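MdbA protein (Corynebacterium matruchotii ATCC 14266, PDB 6BO0) probably catalyses the formation of disulfide bonds in exported proteins, as a thiol-disulfide oxidoreductase of the DsbA family with a thioredoxin fold. Local coordinates at residues A[81-84]-A[89-92]; A[100-105]-A[152-157]; A[167-172]-A[179-184]. All blocks are in the same frame, centred on the assembly; numbering follows the deposited sequence. Where two conformers were deposited one is given.

Contact 1. Residues A[81-84]-A[89-92]; sequences FLDK and HSNK
The carboxylate of Asp-83 meets the amide of Asn-91, and the two planes stand 44° apart. The amide nitrogen comes in on the anti side of the carboxylate. Its bond from Asn-91 ND2 to Asp-83 OD2 is 2.8 Å long, and the oxygen lies somewhat out of the amide plane. The backbone N of Asn-91 reaches OD2 of Asp-83 from above the carboxylate plane, at 2.9 Å. Both donors are displaced to the same face of that plane. The other oxygen takes the next amide back along the chain: Ser-90 N donates to Asp-83 OD1 at 2.8 Å, on the syn side, tilted out of the carboxylate plane. None of the three N-H bonds is quite straight.

The side chain of Asp-83 has CG anti to its carbonyl carbon (chi1 -78°), which carries the carboxylate out to the first turn of helix 89-103. Gly-88 N adds a further bond to OD2. The group is therefore held by four N-H donors, and its rotation is fixed. Such a negative group at a helix N-terminus probably gains from the helix dipole. Asn-80 ND2 bonds to Asn-91 OD1, which helps fix the turn of the amide. The hydroxyl of Ser-90 turns to Asp-46 and Ser-48, while Leu-82 CB rests 3.7 Å from Ser-90 OG.

The contact ties the 3-10 turn after strand 72-78 to the start of helix 89-103. Ser-48 directly precedes Cys-49, which is oxidised to S-hydroxycysteine here, so this helix end lies next to the probable redox site, Cys-49 of the Cys-X-X-Cys motif. Asn-91 also packs on Phe-158 and Lys-159 of helix 155-172.

Contact 2. Residues A[100-105]-A[152-157]; sequences IAKDDS and GTYSDE
Lys-102 runs out over Tyr-154 to reach Glu-157. The bond from CA to CB is directed at segment 152-157. The chain then goes to CG anti to the backbone N (chi1 -169°) and stays extended to the end. CB and CG make no close approach to the other segment. CD is the first atom to do so. Lys-102 CD lies over one face of the Tyr-154 ring, 3.8 Å from Tyr-154 CZ, in a CH-pi contact. Glu-157 OE2 is nearer still to Lys-102 CD, at 3.5 Å. Lys-102 CE also lies 3.5 Å from Glu-157 OE2. The tip, Lys-102 NZ, makes a short salt bridge to the syn lone pair of Glu-157 OE2, at 2.6 Å. Two waters also accept from NZ. One donates on to Tyr-154 OH and the other to Glu-157 OE1, so the ammonium group has three partners here.

Asp-103 approaches the same tyrosine from its edge. Tyr-154 OH donates to the syn lone pair of Asp-103 OD1 at 2.9 Å, and the carboxylate stands 84° to the ring. Lys-148 bridges to Asp-103 OD2 and also bonds the tyrosine hydroxyl. Glu-157 OE2 has a second partner in Tyr-98 OH. The charges thus form a surface network. The phenol is joined to it through Asp-103, Lys-148 and a water.

Tyr-154 is at the N-cap position of helix 155-172. Two residues earlier, Gly-152 ends helix 143-151 in a Schellman motif. The contact joins the probable helical insertion of a DsbA-type thioredoxin fold to the start of the helix that returns to the sheet.

Contact 3. Residues A[167-172]-A[179-184]; sequences KKLEKD and SPRVFI
Arg-181 NH1 is gripped by Gln-176 O and Ser-178 OG, while Leu-169 CD1 lies over one face of the guanidinium group. NH2 bridges to Asp-174 and NE to Glu-188, so the charge is met on several sides. Leu-169 CD1 sits 4.0 Å above the centre of the Arg-181 guanidinium plane. The arginine chain bends at chi2 (-75°) and chi3 (-77°), which brings the flat group under Leu-169 CD1. Leu-169 CD2 lies 4.0 Å from Arg-181 CG.

CD1 of Leu-169 also meets the edge of the Phe-183 ring, 3.7 Å from Phe-183 CE1. One methyl thus touches both an apolar ring and a charged plane. Phe-183 CE2 approaches Asp-172 O at 3.7 Å. Within the helix, Lys-168 NZ and Asp-172 OD2 form a salt bridge of 2.8 Å.

The axis of segment 167-172 crosses that of strand 181-184 at 63°, 11.1 Å away at closest approach. Arg-181 and Phe-183 face the helix, while Val-182 points away. Pro-180, preceded by the cis peptide characteristic of thioredoxin folds, touches Cys-52 on helix 51-68. The strand itself lies antiparallel between strands 39-45 and 187-188.

Overall arrangement
Contacts 1 and 3 are largely buried, whereas contact 2 is at the surface. Contacts 1 and 2 share helix 89-103 and use its two ends, with centres about 16 Å apart. Contacts 2 and 3 share helix 155-172, one near its start and one at its close, and their centres are about 22 Å apart. No two contacts touch. The chemistry follows the place in the fold. Contact 1 satisfies a buried carboxylate with amide hydrogens. Contact 2 relies on a salt bridge, a phenol and bridging waters. Contact 3 joins helix to sheet through a leucine set against a ring and a guanidinium, without hydrogen bonds between its segments. Contacts 1 and 3 lie nearer the probable redox cysteines.

Contact 1. Residues A[81-84]-A[89-92]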
loop_
_atom_site.group_PDB
_atom_site.type_symbol
_atom_site.label_atom_id
_atom_site.label_comp_id
_atom_site.label_asym_id
_atom_site.label_seq_id
_atom_site.Cartn_x
_atom_site.Cartn_y
_atom_site.Cartn_z
ATOM N N PHE A 81 -6.522 3.212 11.382
ATOM C CA PHE A 81 -7.667 3.358 12.295
ATOM C C PHE A 81 -8.330 2.047 12.707
ATOM O O PHE A 81 -8.908 1.962 13.791
ATOM C CB PHE A 81 -8.739 4.286 11.694
ATOM C CG PHE A 81 -8.499 5.763 11.936
ATOM C CD1 PHE A 81 -7.217 6.285 12.094
ATOM C CD2 PHE A 81 -9.581 6.644 11.986
ATOM C CE1 PHE A 81 -7.025 7.645 12.333
ATOM C CE2 PHE A 81 -9.392 7.994 12.215
ATOM C CZ PHE A 81 -8.116 8.497 12.389
ATOM N N LEU A 82 -8.231 1.017 11.865
ATOM C CA LEU A 82 -8.878 -0.247 12.245
ATOM C C LEU A 82 -8.200 -0.903 13.436
ATOM O O LEU A 82 -8.781 -1.818 14.035
ATOM C CB LEU A 82 -8.975 -1.191 11.056
ATOM C CG LEU A 82 -10.275 -1.010 10.257
ATOM C CD1 LEU A 82 -10.367 0.353 9.575
ATOM C CD2 LEU A 82 -10.467 -2.142 9.275
ATOM N N ASP A 83 -6.995 -0.462 13.803
ATOM C CA ASP A 83 -6.385 -0.994 14.998
ATOM C C ASP A 83 -6.936 -0.353 16.292
ATOM O O ASP A 83 -6.575 -0.795 17.377
ATOM C CB ASP A 83 -4.843 -0.839 14.966
ATOM C CG ASP A 83 -4.134 -1.869 14.096
ATOM O OD1 ASP A 83 -4.800 -2.747 13.491
ATOM O OD2 ASP A 83 -2.877 -1.788 14.064
ATOM N N LYS A 84 -7.747 0.687 16.164
ATOM C CA LYS A 84 -8.411 1.311 17.303
ATOM C C LYS A 84 -7.418 1.735 18.373
ATOM O O LYS A 84 -7.673 1.586 19.583
ATOM C CB LYS A 84 -9.461 0.361 17.840
ATOM C CG LYS A 84 -10.530 0.001 16.822
ATOM C CD LYS A 84 -11.612 -0.896 17.416
ATOM C CE LYS A 84 -12.483 -0.174 18.413
ATOM N NZ LYS A 84 -13.329 -1.199 19.061
ATOM N N HIS A 89 -2.917 -5.403 13.474
ATOM C CA HIS A 89 -2.634 -5.807 12.129
ATOM C C HIS A 89 -2.385 -4.644 11.185
ATOM O O HIS A 89 -1.502 -4.687 10.321
ATOM C CB HIS A 89 -3.755 -6.685 11.579
ATOM C CG HIS A 89 -3.408 -7.299 10.274
ATOM N ND1 HIS A 89 -2.564 -8.389 10.188
ATOM C CD2 HIS A 89 -3.774 -6.963 9.016
ATOM C CE1 HIS A 89 -2.422 -8.686 8.908
ATOM N NE2 HIS A 89 -3.134 -7.833 8.179
ATOM N N SER A 90 -3.191 -3.591 11.322
ATOM C CA SER A 90 -3.033 -2.474 10.395
ATOM C C SER A 90 -1.657 -1.833 10.516
ATOM O O SER A 90 -1.031 -1.443 9.515
ATOM C CB SER A 90 -4.120 -1.427 10.591
ATOM O OG SER A 90 -5.411 -1.998 10.412
ATOM N N ASN A 91 -1.175 -1.727 11.761
ATOM C CA ASN A 91 0.159 -1.208 12.010
ATOM C C ASN A 91 1.255 -2.167 11.573
ATOM O O ASN A 91 2.259 -1.733 10.988
ATOM C CB ASN A 91 0.327 -0.883 13.490
ATOM C CG ASN A 91 -0.205 0.500 13.816
ATOM O OD1 ASN A 91 0.418 1.503 13.458
ATOM N ND2 ASN A 91 -1.359 0.569 14.466
ATOM N N LYS A 92 1.112 -3.447 11.869
ATOM C CA LYS A 92 2.174 -4.400 11.507
ATOM C C LYS A 92 2.291 -4.540 9.989
ATOM O O LYS A 92 3.384 -4.449 9.423
ATOM C CB LYS A 92 1.946 -5.737 12.192
ATOM C CG LYS A 92 2.044 -5.674 13.729
ATOM C CD LYS A 92 1.448 -6.893 14.406
ATOM C CE LYS A 92 1.227 -6.662 15.878
ATOM N NZ LYS A 92 0.600 -7.845 16.516
#

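Contact 2. Residues A[100-105]-A[152-157]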
loop_
_atom_site.group_PDB
_atom_site.type_symbol
_atom_site.label_atom_id
_atom_site.label_comp_id
_atom_site.label_asym_id
_atom_site.label_seq_id
_atom_site.Cartn_x
_atom_site.Cartn_y
_atom_site.Cartn_z
ATOM N N ILE A 100 9.318 -1.904 2.891
ATOM C CA ILE A 100 9.631 -2.295 1.520
ATOM C C ILE A 100 9.561 -1.073 0.580
ATOM O O ILE A 100 10.428 -0.885 -0.274
ATOM C CB ILE A 100 8.689 -3.419 1.052
ATOM C CG1 ILE A 100 8.835 -4.651 1.944
ATOM C CG2 ILE A 100 8.897 -3.773 -0.382
ATOM C CD1 ILE A 100 7.774 -5.702 1.736
ATOM N N ALA A 101 8.535 -0.250 0.750
ATOM C CA ALA A 101 8.402 0.945 -0.083
ATOM C C ALA A 101 9.612 1.850 0.031
ATOM O O ALA A 101 10.034 2.438 -0.969
ATOM C CB ALA A 101 7.156 1.723 0.290
ATOM N N LYS A 102 10.113 2.016 1.247
ATOM C CA LYS A 102 11.188 2.957 1.498
ATOM C C LYS A 102 12.555 2.404 1.081
ATOM O O LYS A 102 13.386 3.140 0.531
ATOM C CB LYS A 102 11.207 3.348 2.980
ATOM C CG LYS A 102 12.130 4.526 3.275
ATOM C CD LYS A 102 12.084 4.951 4.725
ATOM C CE LYS A 102 12.957 6.171 4.885
ATOM N NZ LYS A 102 12.956 6.778 6.224
ATOM N N ASP A 103 12.795 1.111 1.342
ATOM C CA ASP A 103 14.140 0.515 1.188
ATOM C C ASP A 103 14.313 -0.451 0.058
ATOM O O ASP A 103 15.441 -0.897 -0.198
ATOM C CB ASP A 103 14.508 -0.345 2.383
ATOM C CG ASP A 103 14.832 0.421 3.577
ATOM O OD1 ASP A 103 14.589 1.633 3.661
ATOM O OD2 ASP A 103 15.374 -0.231 4.509
ATOM N N ASP A 104 13.244 -0.844 -0.595
ATOM C CA ASP A 104 13.288 -1.947 -1.500
ATOM C C ASP A 104 12.678 -1.553 -2.844
ATOM O O ASP A 104 12.521 -0.371 -3.134
ATOM C CB ASP A 104 12.641 -3.187 -0.856
ATOM C CG ASP A 104 13.351 -4.484 -1.218
ATOM O OD1 ASP A 104 13.315 -4.870 -2.412
ATOM O OD2 ASP A 104 13.948 -5.106 -0.322
ATOM N N SER A 105 12.424 -2.530 -3.694
ATOM C CA SER A 105 12.036 -2.246 -5.064
ATOM C C SER A 105 10.519 -2.059 -5.198
ATOM O O SER A 105 9.703 -2.568 -4.415
ATOM C CB SER A 105 12.470 -3.366 -6.014
ATOM O OG SER A 105 11.714 -4.538 -5.762
ATOM N N GLY A 152 11.037 -4.141 13.353
ATOM C CA GLY A 152 10.200 -2.969 13.525
ATOM C C GLY A 152 10.957 -1.661 13.483
ATOM O O GLY A 152 10.595 -0.689 14.132
ATOM N N THR A 153 11.993 -1.620 12.669
ATOM C CA THR A 153 12.827 -0.437 12.548
ATOM C C THR A 153 12.013 0.816 12.222
ATOM O O THR A 153 12.291 1.901 12.736
ATOM C CB THR A 153 13.962 -0.703 11.537
ATOM O OG1 THR A 153 14.716 -1.840 11.980
ATOM C CG2 THR A 153 14.857 0.516 11.355
ATOM N N TYR A 154 11.002 0.656 11.361
ATOM C CA TYR A 154 10.172 1.782 10.966
ATOM C C TYR A 154 8.811 1.809 11.646
ATOM O O TYR A 154 7.921 2.565 11.197
ATOM C CB TYR A 154 10.007 1.828 9.449
ATOM C CG TYR A 154 11.297 2.067 8.689
ATOM C CD1 TYR A 154 12.180 3.094 9.015
ATOM C CD2 TYR A 154 11.598 1.289 7.601
ATOM C CE1 TYR A 154 13.334 3.301 8.257
ATOM C CE2 TYR A 154 12.709 1.494 6.835
ATOM C CZ TYR A 154 13.589 2.484 7.170
ATOM O OH TYR A 154 14.697 2.667 6.382
ATOM N N SER A 155 8.597 1.049 12.712
ATOM C CA SER A 155 7.294 1.074 13.368
ATOM C C SER A 155 6.858 2.440 13.822
ATOM O O SER A 155 5.716 2.848 13.617
ATOM C CB SER A 155 7.276 0.100 14.532
ATOM O OG SER A 155 7.364 -1.239 14.049
ATOM N N ASP A 156 7.760 3.185 14.432
ATOM C CA ASP A 156 7.394 4.498 14.918
ATOM C C ASP A 156 7.224 5.496 13.772
ATOM O O ASP A 156 6.310 6.324 13.793
ATOM C CB ASP A 156 8.414 4.954 15.947
ATOM C CG ASP A 156 8.310 4.162 17.271
ATOM O OD1 ASP A 156 7.313 3.423 17.483
ATOM O OD2 ASP A 156 9.221 4.291 18.104
ATOM N N GLU A 157 8.088 5.416 12.767
ATOM C CA GLU A 157 7.949 6.250 11.581
ATOM C C GLU A 157 6.589 6.003 10.924
ATOM O O GLU A 157 5.890 6.938 10.519
ATOM C CB GLU A 157 9.084 5.933 10.648
ATOM C CG GLU A 157 9.217 6.826 9.435
ATOM C CD GLU A 157 10.605 6.727 8.812
ATOM O OE1 GLU A 157 11.607 6.903 9.533
ATOM O OE2 GLU A 157 10.721 6.503 7.611
HETATM O O HOH W 1 15.498 5.434 6.894
HETATM O O HOH W 2 14.344 6.748 8.797
#

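Contact 3. Residues A[167-172]-A[179-184]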
loop_
_atom_site.group_PDB
_atom_site.type_symbol
_atom_site.label_atom_id
_atom_site.label_comp_id
_atom_site.label_asym_id
_atom_site.label_seq_id
_atom_site.Cartn_x
_atom_site.Cartn_y
_atom_site.Cartn_z
ATOM N N LYS A 167 -4.778 12.990 9.074
ATOM C CA LYS A 167 -4.907 14.450 9.180
ATOM C C LYS A 167 -5.152 15.068 7.804
ATOM O O LYS A 167 -5.987 15.962 7.654
ATOM C CB LYS A 167 -3.651 15.038 9.806
ATOM C CG LYS A 167 -3.535 14.746 11.297
ATOM C CD LYS A 167 -2.196 15.164 11.885
ATOM C CE LYS A 167 -2.062 14.605 13.297
ATOM N NZ LYS A 167 -0.766 14.925 13.953
ATOM N N LYS A 168 -4.418 14.606 6.793
ATOM C CA LYS A 168 -4.602 15.105 5.438
ATOM C C LYS A 168 -5.992 14.774 4.912
ATOM O O LYS A 168 -6.639 15.605 4.277
ATOM C CB LYS A 168 -3.519 14.559 4.501
ATOM C CG LYS A 168 -3.585 15.153 3.105
ATOM C CD LYS A 168 -2.439 14.699 2.213
ATOM C CE LYS A 168 -2.600 15.132 0.766
ATOM N NZ LYS A 168 -2.824 16.588 0.617
ATOM N N LEU A 169 -6.461 13.555 5.150
ATOM C CA LEU A 169 -7.771 13.163 4.684
ATOM C C LEU A 169 -8.850 14.034 5.305
ATOM O O LEU A 169 -9.778 14.467 4.624
ATOM C CB LEU A 169 -8.006 11.678 5.004
ATOM C CG LEU A 169 -9.380 11.130 4.636
ATOM C CD1 LEU A 169 -9.704 11.364 3.165
ATOM C CD2 LEU A 169 -9.486 9.659 4.983
ATOM N N GLU A 170 -8.734 14.284 6.606
ATOM C CA GLU A 170 -9.710 15.106 7.301
ATOM C C GLU A 170 -9.750 16.512 6.708
ATOM O O GLU A 170 -10.829 17.073 6.506
ATOM C CB GLU A 170 -9.386 15.130 8.793
ATOM C CG GLU A 170 -10.429 15.851 9.636
ATOM C CD GLU A 170 -10.255 15.607 11.123
ATOM O OE1 GLU A 170 -9.103 15.621 11.601
ATOM O OE2 GLU A 170 -11.276 15.406 11.812
ATOM N N LYS A 171 -8.581 17.070 6.403
ATOM C CA LYS A 171 -8.487 18.429 5.861
ATOM C C LYS A 171 -8.994 18.518 4.418
ATOM O O LYS A 171 -9.614 19.507 4.046
ATOM C CB LYS A 171 -7.021 18.879 5.902
ATOM C CG LYS A 171 -6.716 20.302 5.461
ATOM C CD LYS A 171 -5.235 20.592 5.688
ATOM C CE LYS A 171 -4.672 21.616 4.718
ATOM N NZ LYS A 171 -3.184 21.673 4.809
ATOM N N ASP A 172 -8.690 17.514 3.597
ATOM C CA ASP A 172 -8.915 17.594 2.149
ATOM C C ASP A 172 -10.274 17.089 1.720
ATOM O O ASP A 172 -10.764 17.434 0.641
ATOM C CB ASP A 172 -7.889 16.741 1.416
ATOM C CG ASP A 172 -6.499 17.348 1.392
ATOM O OD1 ASP A 172 -6.280 18.460 1.924
ATOM O OD2 ASP A 172 -5.615 16.686 0.809
ATOM N N SER A 179 -12.047 4.774 5.179
ATOM C CA SER A 179 -11.329 4.281 4.042
ATOM C C SER A 179 -12.181 3.217 3.381
ATOM O O SER A 179 -13.065 2.659 4.021
ATOM C CB SER A 179 -9.968 3.660 4.458
ATOM O OG SER A 179 -10.087 2.709 5.492
ATOM N N PRO A 180 -11.918 2.928 2.091
ATOM C CA PRO A 180 -10.993 3.603 1.191
ATOM C C PRO A 180 -11.518 4.948 0.722
ATOM O O PRO A 180 -12.730 5.154 0.646
ATOM C CB PRO A 180 -10.863 2.634 -0.001
ATOM C CG PRO A 180 -12.189 1.941 -0.022
ATOM C CD PRO A 180 -12.639 1.841 1.416
ATOM N N ARG A 181 -10.603 5.841 0.345
ATOM C CA ARG A 181 -10.973 7.119 -0.278
ATOM C C ARG A 181 -10.001 7.396 -1.394
ATOM O O ARG A 181 -8.811 7.130 -1.235
ATOM C CB ARG A 181 -10.915 8.277 0.742
ATOM C CG ARG A 181 -11.627 7.991 2.038
ATOM C CD ARG A 181 -13.126 8.061 1.936
ATOM N NE ARG A 181 -13.545 9.454 1.906
ATOM C CZ ARG A 181 -13.609 10.276 2.946
ATOM N NH1 ARG A 181 -13.413 9.839 4.188
ATOM N NH2 ARG A 181 -13.930 11.542 2.746
ATOM N N VAL A 182 -10.494 7.922 -2.508
ATOM C CA VAL A 182 -9.674 8.250 -3.657
ATOM C C VAL A 182 -9.921 9.676 -4.070
ATOM O O VAL A 182 -11.079 10.111 -4.165
ATOM C CB VAL A 182 -9.969 7.305 -4.843
ATOM C CG1 VAL A 182 -9.137 7.655 -6.067
ATOM C CG2 VAL A 182 -9.753 5.866 -4.415
ATOM N N PHE A 183 -8.820 10.387 -4.315
ATOM C CA PHE A 183 -8.854 11.751 -4.827
ATOM C C PHE A 183 -8.051 11.795 -6.116
ATOM O O PHE A 183 -6.980 11.199 -6.197
ATOM C CB PHE A 183 -8.238 12.762 -3.839
ATOM C CG PHE A 183 -8.994 12.916 -2.565
ATOM C CD1 PHE A 183 -9.012 11.902 -1.617
ATOM C CD2 PHE A 183 -9.646 14.103 -2.275
ATOM C CE1 PHE A 183 -9.719 12.062 -0.442
ATOM C CE2 PHE A 183 -10.337 14.258 -1.107
ATOM C CZ PHE A 183 -10.376 13.239 -0.185
ATOM N N ILE A 184 -8.562 12.505 -7.122
ATOM C CA ILE A 184 -7.821 12.775 -8.348
ATOM C C ILE A 184 -7.610 14.285 -8.445
ATOM O O ILE A 184 -8.577 15.040 -8.442
ATOM C CB ILE A 184 -8.548 12.265 -9.612
ATOM C CG1 ILE A 184 -8.756 10.739 -9.546
ATOM C CG2 ILE A 184 -7.777 12.670 -10.863
ATOM C CD1 ILE A 184 -9.552 10.157 -10.693
#